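Local atomic coordinates of probable host range protein 2-3 (Myxoma virus, PDB entry 5CZ3), a protein that probably helps the virus multiply in different host cell types and belongs to the C7 family of poxvirus host-range proteins, some of which antagonise a host restriction factor. Residues Tyr46-Leu51 against Lys90-Val95; Met68-Lys73 against Glu97-Arg102; Asp12-Asp17 against Asp145-Arg150; Ser21-Asn26 against Tyr136-Pro141. One frame throughout, in Å; residues are numbered along the deposited sequence.

Overall arrangement
The four contacts lie in a beta-sandwich of two sheets. Interaction 1 joins strands 45-54 and 87-95 of the antiparallel sheet; interaction 4 adds the edge strand 138-140 to strand 20-23 of that same sheet, and the centres of interactions 1 and 4 lie about 17 Å apart. Interaction 3 lies between them, fixing the 145-148 helix to strand 10-15, and touches both. Interaction 2 belongs to the mixed sheet and meets interaction 1 across the core, where Ile93 CG2 is 3.7 Å from Met68 CE. Along the chain, interactions 1 and 2 alternate, while 3 and 4 bring residues near the two ends of the modelled chain together.

Interaction 1 (Tyr46-Leu51 against Lys90-Val95); sequences YITFIL and KVVIYV
Two neighbouring antiparallel strands of the beta-sandwich pair here, 46-51 running against 90-95 at 158° with their axes 4.7 Å apart. Backbone hydrogen bonds set the register. Ile47 and Ile93 form one hydrogen-bonded pair, each N donating to the other's O, and Phe49 and Val91 form the next. The straightest of the four bonds runs from Phe49 N to Val91 O, 2.8 Å long with 174° at the hydrogen and nearly along the C=O axis. Between these rungs the Val92 CA-H points at Ile47 O.

Apolar contacts fill the face that carries Ile47, Phe49, Val91 and Ile93, which turns into the core toward Leu39 and Met68 of the opposing sheet. Val91 takes the crowded rotamer with CG1 between N and the carbonyl carbon, and this methyl lies beside Phe49 CB at 3.6 Å. Ile93 CG1 sits in the same crowded position, so its CD1 reaches the edge of the Phe49 ring, 3.6 Å from Phe49 CE1. Farther along, Ile47 CD1 crosses obliquely to Val95 CG2.

On the other face, Tyr46, Thr48, Val92 and Lys90 make a more exposed row. Thr48 OG1 and CG2 both lean on Val92 CG2, while the fully extended Lys90 brings its CE obliquely across Thr48 CG2. The aromatic contact closes this row: the Tyr94 edge is directed at the Tyr46 face in an edge-to-face pair with planes at 53°, and Tyr94 CD1 lies over the centre of the Tyr46 ring, 3.7 Å from Tyr46 CZ.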
# COMPACT_ATOMS: atom_id res chain seq x y z
N TYR A 46 2.78 14.96 -9.12
CA TYR A 46 2.77 14.52 -7.73
C TYR A 46 1.80 13.35 -7.58
O TYR A 46 0.65 13.43 -8.01
CB TYR A 46 2.37 15.66 -6.80
CG TYR A 46 3.44 16.71 -6.59
CD1 TYR A 46 4.39 16.57 -5.59
CD2 TYR A 46 3.49 17.84 -7.39
CE1 TYR A 46 5.37 17.52 -5.39
CE2 TYR A 46 4.46 18.81 -7.20
CZ TYR A 46 5.40 18.64 -6.20
OH TYR A 46 6.37 19.59 -6.00
N ILE A 47 2.27 12.27 -6.97
CA ILE A 47 1.42 11.11 -6.74
C ILE A 47 1.12 10.96 -5.25
O ILE A 47 2.03 10.82 -4.43
CB ILE A 47 2.07 9.81 -7.26
CG1 ILE A 47 2.36 9.94 -8.76
CG2 ILE A 47 1.17 8.62 -7.00
CD1 ILE A 47 3.08 8.75 -9.34
N THR A 48 -0.16 11.01 -4.91
CA THR A 48 -0.59 10.95 -3.52
C THR A 48 -1.06 9.55 -3.14
O THR A 48 -1.95 8.99 -3.78
CB THR A 48 -1.73 11.95 -3.24
OG1 THR A 48 -1.32 13.27 -3.62
CG2 THR A 48 -2.10 11.95 -1.76
N PHE A 49 -0.45 8.99 -2.11
CA PHE A 49 -0.86 7.69 -1.58
C PHE A 49 -1.56 7.86 -0.24
O PHE A 49 -1.04 8.52 0.66
CB PHE A 49 0.33 6.75 -1.41
CG PHE A 49 1.05 6.42 -2.68
CD1 PHE A 49 2.04 7.25 -3.17
CD2 PHE A 49 0.75 5.26 -3.38
CE1 PHE A 49 2.70 6.95 -4.34
CE2 PHE A 49 1.41 4.95 -4.55
CZ PHE A 49 2.39 5.79 -5.03
N ILE A 50 -2.74 7.26 -0.10
CA ILE A 50 -3.37 7.15 1.21
C ILE A 50 -3.49 5.68 1.59
O ILE A 50 -4.16 4.90 0.90
CB ILE A 50 -4.75 7.83 1.25
CG1 ILE A 50 -4.58 9.35 1.25
CG2 ILE A 50 -5.53 7.40 2.48
CD1 ILE A 50 -5.87 10.11 1.40
N LEU A 51 -2.83 5.30 2.67
CA LEU A 51 -2.85 3.92 3.15
C LEU A 51 -3.69 3.81 4.41
O LEU A 51 -3.40 4.46 5.42
CB LEU A 51 -1.44 3.40 3.42
CG LEU A 51 -0.42 3.37 2.27
CD1 LEU A 51 0.27 4.71 2.09
CD2 LEU A 51 0.60 2.26 2.50
N LYS A 90 -0.38 8.95 4.89
CA LYS A 90 -0.47 9.72 3.65
C LYS A 90 0.92 10.14 3.20
O LYS A 90 1.65 10.79 3.95
CB LYS A 90 -1.36 10.95 3.83
CG LYS A 90 -1.46 11.81 2.57
CD LYS A 90 -2.45 12.96 2.75
CE LYS A 90 -2.53 13.82 1.50
NZ LYS A 90 -3.54 14.91 1.63
N VAL A 91 1.29 9.76 1.98
CA VAL A 91 2.58 10.15 1.44
C VAL A 91 2.42 10.72 0.03
O VAL A 91 1.60 10.24 -0.76
CB VAL A 91 3.58 8.96 1.44
CG1 VAL A 91 3.10 7.83 0.56
CG2 VAL A 91 4.97 9.42 1.02
N VAL A 92 3.19 11.76 -0.27
CA VAL A 92 3.18 12.37 -1.58
C VAL A 92 4.58 12.35 -2.17
O VAL A 92 5.52 12.85 -1.55
CB VAL A 92 2.65 13.82 -1.53
CG1 VAL A 92 2.80 14.49 -2.89
CG2 VAL A 92 1.19 13.84 -1.08
N ILE A 93 4.72 11.76 -3.35
CA ILE A 93 6.01 11.72 -4.03
C ILE A 93 5.97 12.56 -5.29
O ILE A 93 4.91 12.80 -5.86
CB ILE A 93 6.41 10.28 -4.39
CG1 ILE A 93 5.38 9.66 -5.34
CG2 ILE A 93 6.56 9.43 -3.14
CD1 ILE A 93 5.75 8.28 -5.83
N TYR A 94 7.14 13.02 -5.72
CA TYR A 94 7.26 13.76 -6.96
C TYR A 94 8.08 12.96 -7.96
O TYR A 94 9.24 12.63 -7.69
CB TYR A 94 7.88 15.13 -6.72
CG TYR A 94 8.17 15.88 -8.00
CD1 TYR A 94 7.17 16.57 -8.67
CD2 TYR A 94 9.45 15.89 -8.54
CE1 TYR A 94 7.43 17.25 -9.84
CE2 TYR A 94 9.72 16.57 -9.71
CZ TYR A 94 8.71 17.25 -10.36
OH TYR A 94 8.97 17.93 -11.52
N VAL A 95 7.50 12.67 -9.12
CA VAL A 95 8.18 11.89 -10.14
C VAL A 95 8.26 12.64 -11.46
O VAL A 95 7.37 13.42 -11.81
CB VAL A 95 7.49 10.53 -10.37
CG1 VAL A 95 7.69 9.63 -9.16
CG2 VAL A 95 6.02 10.72 -10.67

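Interaction 2 (Met68-Lys73 against Glu97-Arg102); sequences MRLNGK and EDALAR
A beta-hairpin of the mixed sheet meets its neighbouring strand here: strand 67-70 turns back into strand 73-75 through a type I' turn, Leu70 to Lys73, and on its other side pairs antiparallel with strand 99-104. Arg69 and Arg102 form the regular hydrogen-bonded pair, Arg69 N to Arg102 O and Arg102 N to Arg69 O each spanning 3.0 Å. Of the turn, Asn71 adds two bonds. Its N still reaches Leu100 O, nearly along the C=O axis. The return bond, however, comes from a side chain. Asn71 CG stands beside its own backbone N, anti to the carbonyl carbon (chi1 -63°), which carries Asn71 OD1 to Leu100 N at 2.8 Å. The bond is straight, 171° at the hydrogen, although the donor sits above the amide plane. The amide thus takes the place of a backbone carbonyl, and Asn71 ND2 lies 3.4 Å from Ala99 CB.

On the core face, Leu70 has CG anti to the backbone N, and Leu70 CD1 is laid 3.7 Å from Ala99 CB. The extended Met68 chain brings its CE to Ala101 CB, also at 3.7 Å; Ile93 of the facing sheet packs on both Met68 and Leu70.

The outer face is charged. The extended Arg69 chain brings NH1 2.9 Å from Gly72 O, tying the side chain to its own turn. Gly72 has positive phi (96°) at a point where a CB would be jammed against the preceding carbonyl O. Asn-Gly at the two central positions is the classic sequence of a type I' turn, the tight two-residue loop of a beta-hairpin.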
# COMPACT_ATOMS: atom_id res chain seq x y z
N MET A 68 8.82 3.14 3.20
CA MET A 68 8.73 3.20 1.75
C MET A 68 10.04 3.67 1.11
O MET A 68 10.71 4.56 1.62
CB MET A 68 7.59 4.12 1.32
CG MET A 68 7.52 4.40 -0.18
SD MET A 68 6.53 5.85 -0.58
CE MET A 68 6.64 5.84 -2.36
N ARG A 69 10.39 3.04 -0.01
CA ARG A 69 11.49 3.52 -0.84
C ARG A 69 11.02 3.76 -2.27
O ARG A 69 10.42 2.88 -2.89
CB ARG A 69 12.65 2.52 -0.84
CG ARG A 69 13.37 2.41 0.49
CD ARG A 69 14.71 1.73 0.30
NE ARG A 69 15.42 1.57 1.57
CZ ARG A 69 16.33 2.43 2.03
NH1 ARG A 69 16.64 3.50 1.32
NH2 ARG A 69 16.92 2.21 3.20
N LEU A 70 11.28 4.96 -2.77
CA LEU A 70 11.00 5.29 -4.16
C LEU A 70 12.30 5.28 -4.96
O LEU A 70 13.16 6.13 -4.74
CB LEU A 70 10.31 6.65 -4.28
CG LEU A 70 9.94 7.07 -5.71
CD1 LEU A 70 8.86 6.16 -6.27
CD2 LEU A 70 9.50 8.53 -5.75
N ASN A 71 12.42 4.32 -5.87
CA ASN A 71 13.64 4.14 -6.66
C ASN A 71 14.88 4.03 -5.79
O ASN A 71 15.94 4.55 -6.13
CB ASN A 71 13.80 5.29 -7.66
CG ASN A 71 12.67 5.35 -8.67
OD1 ASN A 71 12.10 4.32 -9.05
ND2 ASN A 71 12.35 6.56 -9.12
N GLY A 72 14.74 3.34 -4.66
CA GLY A 72 15.87 3.10 -3.77
C GLY A 72 16.00 4.09 -2.63
O GLY A 72 16.60 3.78 -1.60
N LYS A 73 15.44 5.28 -2.80
CA LYS A 73 15.58 6.34 -1.80
C LYS A 73 14.47 6.28 -0.75
O LYS A 73 13.29 6.14 -1.07
CB LYS A 73 15.58 7.71 -2.48
N GLU A 97 9.75 10.73 -14.19
CA GLU A 97 9.73 9.59 -15.11
C GLU A 97 9.19 8.36 -14.39
O GLU A 97 8.73 8.46 -13.25
CB GLU A 97 11.13 9.32 -15.66
CG GLU A 97 12.20 9.17 -14.60
CD GLU A 97 13.59 8.99 -15.19
OE2 GLU A 97 14.56 8.89 -14.41
N ASP A 98 9.23 7.21 -15.05
CA ASP A 98 8.76 5.96 -14.45
C ASP A 98 9.49 5.67 -13.15
O ASP A 98 10.69 5.88 -13.04
CB ASP A 98 8.94 4.79 -15.43
CG ASP A 98 8.10 4.94 -16.68
OD1 ASP A 98 7.21 5.81 -16.70
OD2 ASP A 98 8.33 4.18 -17.64
N ALA A 99 8.75 5.19 -12.15
CA ALA A 99 9.31 4.96 -10.83
C ALA A 99 8.74 3.72 -10.17
O ALA A 99 7.63 3.29 -10.47
CB ALA A 99 9.08 6.18 -9.95
N LEU A 100 9.52 3.13 -9.26
CA LEU A 100 9.07 1.98 -8.49
C LEU A 100 8.91 2.36 -7.03
O LEU A 100 9.84 2.87 -6.41
CB LEU A 100 10.04 0.81 -8.65
CG LEU A 100 9.80 -0.42 -7.77
CD1 LEU A 100 8.37 -0.92 -7.89
CD2 LEU A 100 10.79 -1.51 -8.14
N ALA A 101 7.73 2.11 -6.48
CA ALA A 101 7.46 2.42 -5.08
C ALA A 101 7.32 1.14 -4.27
O ALA A 101 6.46 0.30 -4.55
CB ALA A 101 6.21 3.27 -4.96
N ARG A 102 8.18 0.98 -3.26
CA ARG A 102 8.14 -0.19 -2.40
C ARG A 102 7.72 0.15 -0.98
O ARG A 102 8.43 0.85 -0.27
CB ARG A 102 9.51 -0.87 -2.37
CG ARG A 102 9.95 -1.49 -3.68
CD ARG A 102 11.10 -2.45 -3.45
NE ARG A 102 11.19 -3.48 -4.48
CZ ARG A 102 12.02 -3.43 -5.51
NH1 ARG A 102 12.85 -2.40 -5.65
NH2 ARG A 102 12.03 -4.41 -6.40

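Interaction 3 (Asp12-Asp17 against Asp145-Arg150); sequences DVFLID and DGDKRR
Arg150 crosses Asp12 at about a right angle, its guanidinium plane 88° from the carboxylate plane, and its NH1 holds two acids at once. Arg150 NH1 to Asp12 OD2 is 2.6 Å, almost straight at 172°, and this N-H meets the anti lone pair, the one turned away from the other oxygen. Arg150 NH1 also reaches Asp147 OD1 at 2.9 Å, meeting it from above that carboxylate's plane. Both acceptors lie close to the guanidinium plane, so each N-H is directed squarely at its oxygen. A bend at chi3 turns the arginine tip back toward Asp147, three residues earlier in the 145-148 helix.

Phe14 stands next to this network. Its ring tip comes up against the Asp147 carboxylate, Phe14 CZ 3.5 Å from Asp147 CG, the two flat groups inclined by 58°; Arg150 NH1 lies at the ring edge, 4.0 Å from Phe14 CZ. The Phe14 ring also meets that of Trp151.

Asp12 OD2 and Asp147 OD1 are 4.5 Å apart, a closeness of like charges that the shared arginine probably makes tolerable. Each charge has further help: Lys23 NZ bridges to Asp147 OD2, His24 N bonds Asp12 OD1, and Glu54 pairs with Arg150 NH2. With both acids buried, these partners probably keep them ionised. Charge therefore fastens the short 145-148 helix and the residues after it across the outside of strand 10-15, a buried salt-bridge network joining the short helix late in the modelled chain to one sheet of the beta-sandwich.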
# COMPACT_ATOMS: atom_id res chain seq x y z
N ASP A 12 -5.65 -1.18 2.84
CA ASP A 12 -6.04 -0.65 1.54
C ASP A 12 -5.12 0.49 1.14
O ASP A 12 -4.72 1.30 1.98
CB ASP A 12 -7.50 -0.17 1.55
CG ASP A 12 -8.49 -1.30 1.75
OD1 ASP A 12 -8.17 -2.45 1.40
OD2 ASP A 12 -9.60 -1.01 2.25
N VAL A 13 -4.77 0.56 -0.14
CA VAL A 13 -3.92 1.62 -0.65
C VAL A 13 -4.64 2.39 -1.76
O VAL A 13 -5.07 1.80 -2.75
CB VAL A 13 -2.59 1.08 -1.18
CG1 VAL A 13 -1.74 2.21 -1.76
CG2 VAL A 13 -1.84 0.35 -0.08
N PHE A 14 -4.76 3.70 -1.58
CA PHE A 14 -5.49 4.53 -2.54
C PHE A 14 -4.59 5.54 -3.23
O PHE A 14 -3.86 6.28 -2.58
CB PHE A 14 -6.64 5.26 -1.84
CG PHE A 14 -7.60 4.34 -1.13
CD1 PHE A 14 -8.69 3.80 -1.81
CD2 PHE A 14 -7.43 4.03 0.21
CE1 PHE A 14 -9.57 2.96 -1.16
CE2 PHE A 14 -8.32 3.19 0.86
CZ PHE A 14 -9.39 2.65 0.17
N LEU A 15 -4.65 5.57 -4.56
CA LEU A 15 -3.96 6.59 -5.34
C LEU A 15 -4.97 7.67 -5.72
O LEU A 15 -5.78 7.49 -6.63
CB LEU A 15 -3.30 5.99 -6.58
CG LEU A 15 -1.94 5.30 -6.38
CD1 LEU A 15 -2.07 4.00 -5.59
CD2 LEU A 15 -1.25 5.06 -7.71
N ILE A 16 -4.90 8.80 -5.02
CA ILE A 16 -5.95 9.81 -5.05
C ILE A 16 -6.20 10.43 -6.42
O ILE A 16 -7.31 10.35 -6.95
CB ILE A 16 -5.63 10.95 -4.06
CG1 ILE A 16 -5.36 10.38 -2.66
CG2 ILE A 16 -6.76 11.96 -4.01
CD1 ILE A 16 -6.45 9.47 -2.16
N ASP A 17 -5.17 11.06 -6.99
CA ASP A 17 -5.32 11.76 -8.26
C ASP A 17 -5.53 10.81 -9.43
O ASP A 17 -6.07 11.20 -10.47
CB ASP A 17 -4.09 12.64 -8.52
CG ASP A 17 -3.96 13.77 -7.51
OD1 ASP A 17 -5.01 14.30 -7.08
OD2 ASP A 17 -2.82 14.12 -7.15
N ASP A 145 -16.98 6.99 -2.38
CA ASP A 145 -17.17 7.98 -1.33
C ASP A 145 -17.10 7.33 0.05
O ASP A 145 -16.67 7.96 1.02
CB ASP A 145 -18.51 8.70 -1.51
CG ASP A 145 -18.52 9.62 -2.71
OD1 ASP A 145 -17.43 10.09 -3.12
OD2 ASP A 145 -19.61 9.88 -3.25
N GLY A 146 -17.52 6.07 0.13
CA GLY A 146 -17.47 5.32 1.37
C GLY A 146 -16.05 5.13 1.85
O GLY A 146 -15.76 5.29 3.04
N ASP A 147 -15.16 4.77 0.93
CA ASP A 147 -13.75 4.61 1.26
C ASP A 147 -13.12 5.94 1.63
O ASP A 147 -12.26 6.00 2.51
CB ASP A 147 -13.00 3.98 0.08
CG ASP A 147 -12.92 2.47 0.18
OD1 ASP A 147 -12.85 1.95 1.32
OD2 ASP A 147 -12.92 1.80 -0.87
N LYS A 148 -13.56 7.01 0.97
CA LYS A 148 -13.02 8.34 1.22
C LYS A 148 -13.31 8.81 2.64
O LYS A 148 -12.46 9.44 3.28
CB LYS A 148 -13.59 9.35 0.21
CG LYS A 148 -13.05 9.19 -1.20
CD LYS A 148 -13.72 10.15 -2.16
CE LYS A 148 -13.15 10.01 -3.57
NZ LYS A 148 -13.78 10.97 -4.52
N ARG A 149 -14.49 8.48 3.14
CA ARG A 149 -14.89 8.89 4.48
C ARG A 149 -14.17 8.10 5.56
O ARG A 149 -14.27 8.42 6.74
CB ARG A 149 -16.40 8.77 4.64
CG ARG A 149 -17.19 9.78 3.81
N ARG A 150 -13.42 7.07 5.15
CA ARG A 150 -12.63 6.30 6.10
C ARG A 150 -11.44 7.11 6.60
O ARG A 150 -10.87 6.80 7.65
CB ARG A 150 -12.14 4.99 5.47
CG ARG A 150 -13.25 3.98 5.19
CD ARG A 150 -12.73 2.79 4.41
NE ARG A 150 -11.78 1.98 5.17
CZ ARG A 150 -10.97 1.08 4.63
NH1 ARG A 150 -10.99 0.87 3.32
NH2 ARG A 150 -10.14 0.39 5.39

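Interaction 4 (Ser21-Asn26 against Tyr136-Pro141); sequences SIKHVN and YTYIDP
Ser21 opens the antiparallel pairing with a hydrogen-bonded pair to Asp140: Ser21 N reaches Asp140 O at 2.9 Å, and its O accepts from Asp140 N. Its OG turns to Phe142 O, just beyond the partner strand. Ile22 points to the opposite, core-facing side, where CG2 lies alongside Thr137 OG1 and Ile139 CG1; Phe118 of the other sheet packs on all three residues.

Lys23 pairs with Tyr138. Lys23 N bonds Tyr138 O at 2.9 Å, nearly along the C=O axis, while Lys23 O is gripped twice, by Tyr138 N and, from above the carbonyl plane, by Thr137 OG1 at 2.9 Å. Tyr138 adopts the crowded chi1 of 67°, folding its ring over Lys23 so that Lys23 CB makes a CH-pi contact with one face of the Tyr138 ring, 4.0 Å from its centroid. The lysine bends at chi3, passing its CD 3.4 Å from Tyr138 OH on its way to the Asp147 carboxylate, its salt-bridge partner.

His24, with positive phi (56°), leaves the strand. Tyr138 CE1 stands over the centre of the imidazole, the planes at 73° in an edge-to-face pair. Past Val25, one water donates to both His24 O and Asn26 O and accepts from Tyr136 N, carrying on the link where direct bonding stops. The whole is an antiparallel edge-strand pairing, one that completes a sheet of the beta-sandwich.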
# COMPACT_ATOMS: atom_id res chain seq x y z
N SER A 21 -8.25 2.36 -6.49
CA SER A 21 -8.27 1.69 -5.19
C SER A 21 -7.58 0.34 -5.26
O SER A 21 -8.10 -0.61 -5.84
CB SER A 21 -9.70 1.51 -4.69
OG SER A 21 -10.32 2.76 -4.42
N ILE A 22 -6.39 0.25 -4.66
CA ILE A 22 -5.72 -1.03 -4.51
C ILE A 22 -6.10 -1.62 -3.16
O ILE A 22 -5.51 -1.26 -2.13
CB ILE A 22 -4.19 -0.90 -4.62
CG1 ILE A 22 -3.81 -0.11 -5.87
CG2 ILE A 22 -3.54 -2.27 -4.64
CD1 ILE A 22 -2.33 0.19 -5.97
N LYS A 23 -7.08 -2.52 -3.16
CA LYS A 23 -7.68 -2.97 -1.91
C LYS A 23 -7.17 -4.34 -1.46
O LYS A 23 -6.75 -5.16 -2.28
CB LYS A 23 -9.20 -3.00 -2.05
CG LYS A 23 -9.79 -1.70 -2.57
CD LYS A 23 -11.25 -1.56 -2.19
CE LYS A 23 -11.40 -1.23 -0.72
NZ LYS A 23 -12.83 -1.00 -0.35
N HIS A 24 -7.22 -4.57 -0.15
CA HIS A 24 -6.82 -5.83 0.47
C HIS A 24 -5.38 -6.20 0.11
O HIS A 24 -5.10 -7.32 -0.30
CB HIS A 24 -7.78 -6.95 0.08
CG HIS A 24 -9.18 -6.75 0.56
ND1 HIS A 24 -10.11 -7.76 0.60
CD2 HIS A 24 -9.81 -5.64 1.03
CE1 HIS A 24 -11.26 -7.29 1.06
NE2 HIS A 24 -11.10 -6.01 1.33
N VAL A 25 -4.48 -5.23 0.26
CA VAL A 25 -3.07 -5.42 -0.03
C VAL A 25 -2.41 -6.33 1.01
O VAL A 25 -1.42 -7.00 0.74
CB VAL A 25 -2.34 -4.06 -0.08
CG1 VAL A 25 -0.87 -4.24 -0.42
CG2 VAL A 25 -3.01 -3.15 -1.10
N ASN A 26 -3.00 -6.35 2.21
CA ASN A 26 -2.49 -7.15 3.32
C ASN A 26 -2.32 -8.63 3.02
O ASN A 26 -3.09 -9.21 2.24
CB ASN A 26 -3.42 -7.00 4.52
CG ASN A 26 -4.85 -7.40 4.19
OD1 ASN A 26 -5.65 -6.58 3.74
ND2 ASN A 26 -5.16 -8.67 4.39
N TYR A 136 -5.15 -11.55 -1.20
CA TYR A 136 -6.34 -11.64 -2.04
C TYR A 136 -6.65 -10.26 -2.59
O TYR A 136 -7.82 -9.86 -2.69
CB TYR A 136 -7.53 -12.18 -1.24
CG TYR A 136 -7.32 -13.56 -0.68
CD1 TYR A 136 -6.81 -14.58 -1.46
CD2 TYR A 136 -7.62 -13.84 0.65
CE1 TYR A 136 -6.61 -15.85 -0.95
CE2 TYR A 136 -7.42 -15.10 1.17
CZ TYR A 136 -6.92 -16.10 0.37
OH TYR A 136 -6.72 -17.36 0.89
N THR A 137 -5.60 -9.53 -2.96
CA THR A 137 -5.74 -8.15 -3.40
C THR A 137 -6.48 -8.02 -4.73
O THR A 137 -6.43 -8.91 -5.58
CB THR A 137 -4.36 -7.48 -3.53
OG1 THR A 137 -4.52 -6.08 -3.81
CG2 THR A 137 -3.54 -8.13 -4.64
N TYR A 138 -7.18 -6.90 -4.88
CA TYR A 138 -7.87 -6.58 -6.13
C TYR A 138 -7.86 -5.08 -6.33
O TYR A 138 -7.72 -4.32 -5.37
CB TYR A 138 -9.30 -7.13 -6.12
CG TYR A 138 -10.22 -6.46 -5.12
CD1 TYR A 138 -10.30 -6.91 -3.81
CD2 TYR A 138 -11.03 -5.39 -5.49
CE1 TYR A 138 -11.14 -6.31 -2.89
CE2 TYR A 138 -11.87 -4.78 -4.58
CZ TYR A 138 -11.93 -5.25 -3.28
OH TYR A 138 -12.77 -4.64 -2.38
N ILE A 139 -8.02 -4.64 -7.57
CA ILE A 139 -7.96 -3.22 -7.87
C ILE A 139 -9.27 -2.69 -8.44
O ILE A 139 -9.75 -3.17 -9.47
CB ILE A 139 -6.83 -2.90 -8.87
CG1 ILE A 139 -5.48 -3.34 -8.30
CG2 ILE A 139 -6.81 -1.42 -9.19
CD1 ILE A 139 -4.32 -3.12 -9.25
N ASP A 140 -9.86 -1.72 -7.76
CA ASP A 140 -11.02 -1.01 -8.28
C ASP A 140 -10.58 0.24 -9.02
O ASP A 140 -9.83 1.05 -8.47
CB ASP A 140 -11.99 -0.65 -7.15
CG ASP A 140 -12.77 -1.84 -6.63
OD1 ASP A 140 -13.01 -2.78 -7.41
OD2 ASP A 140 -13.13 -1.84 -5.43
N PRO A 141 -11.04 0.41 -10.26
CA PRO A 141 -10.68 1.57 -11.08
C PRO A 141 -11.39 2.85 -10.64
O PRO A 141 -11.73 3.69 -11.47
CB PRO A 141 -11.12 1.16 -12.49
CG PRO A 141 -12.27 0.23 -12.25
CD PRO A 141 -11.93 -0.52 -10.98
O HOH W 1 -5.41 -9.75 1.04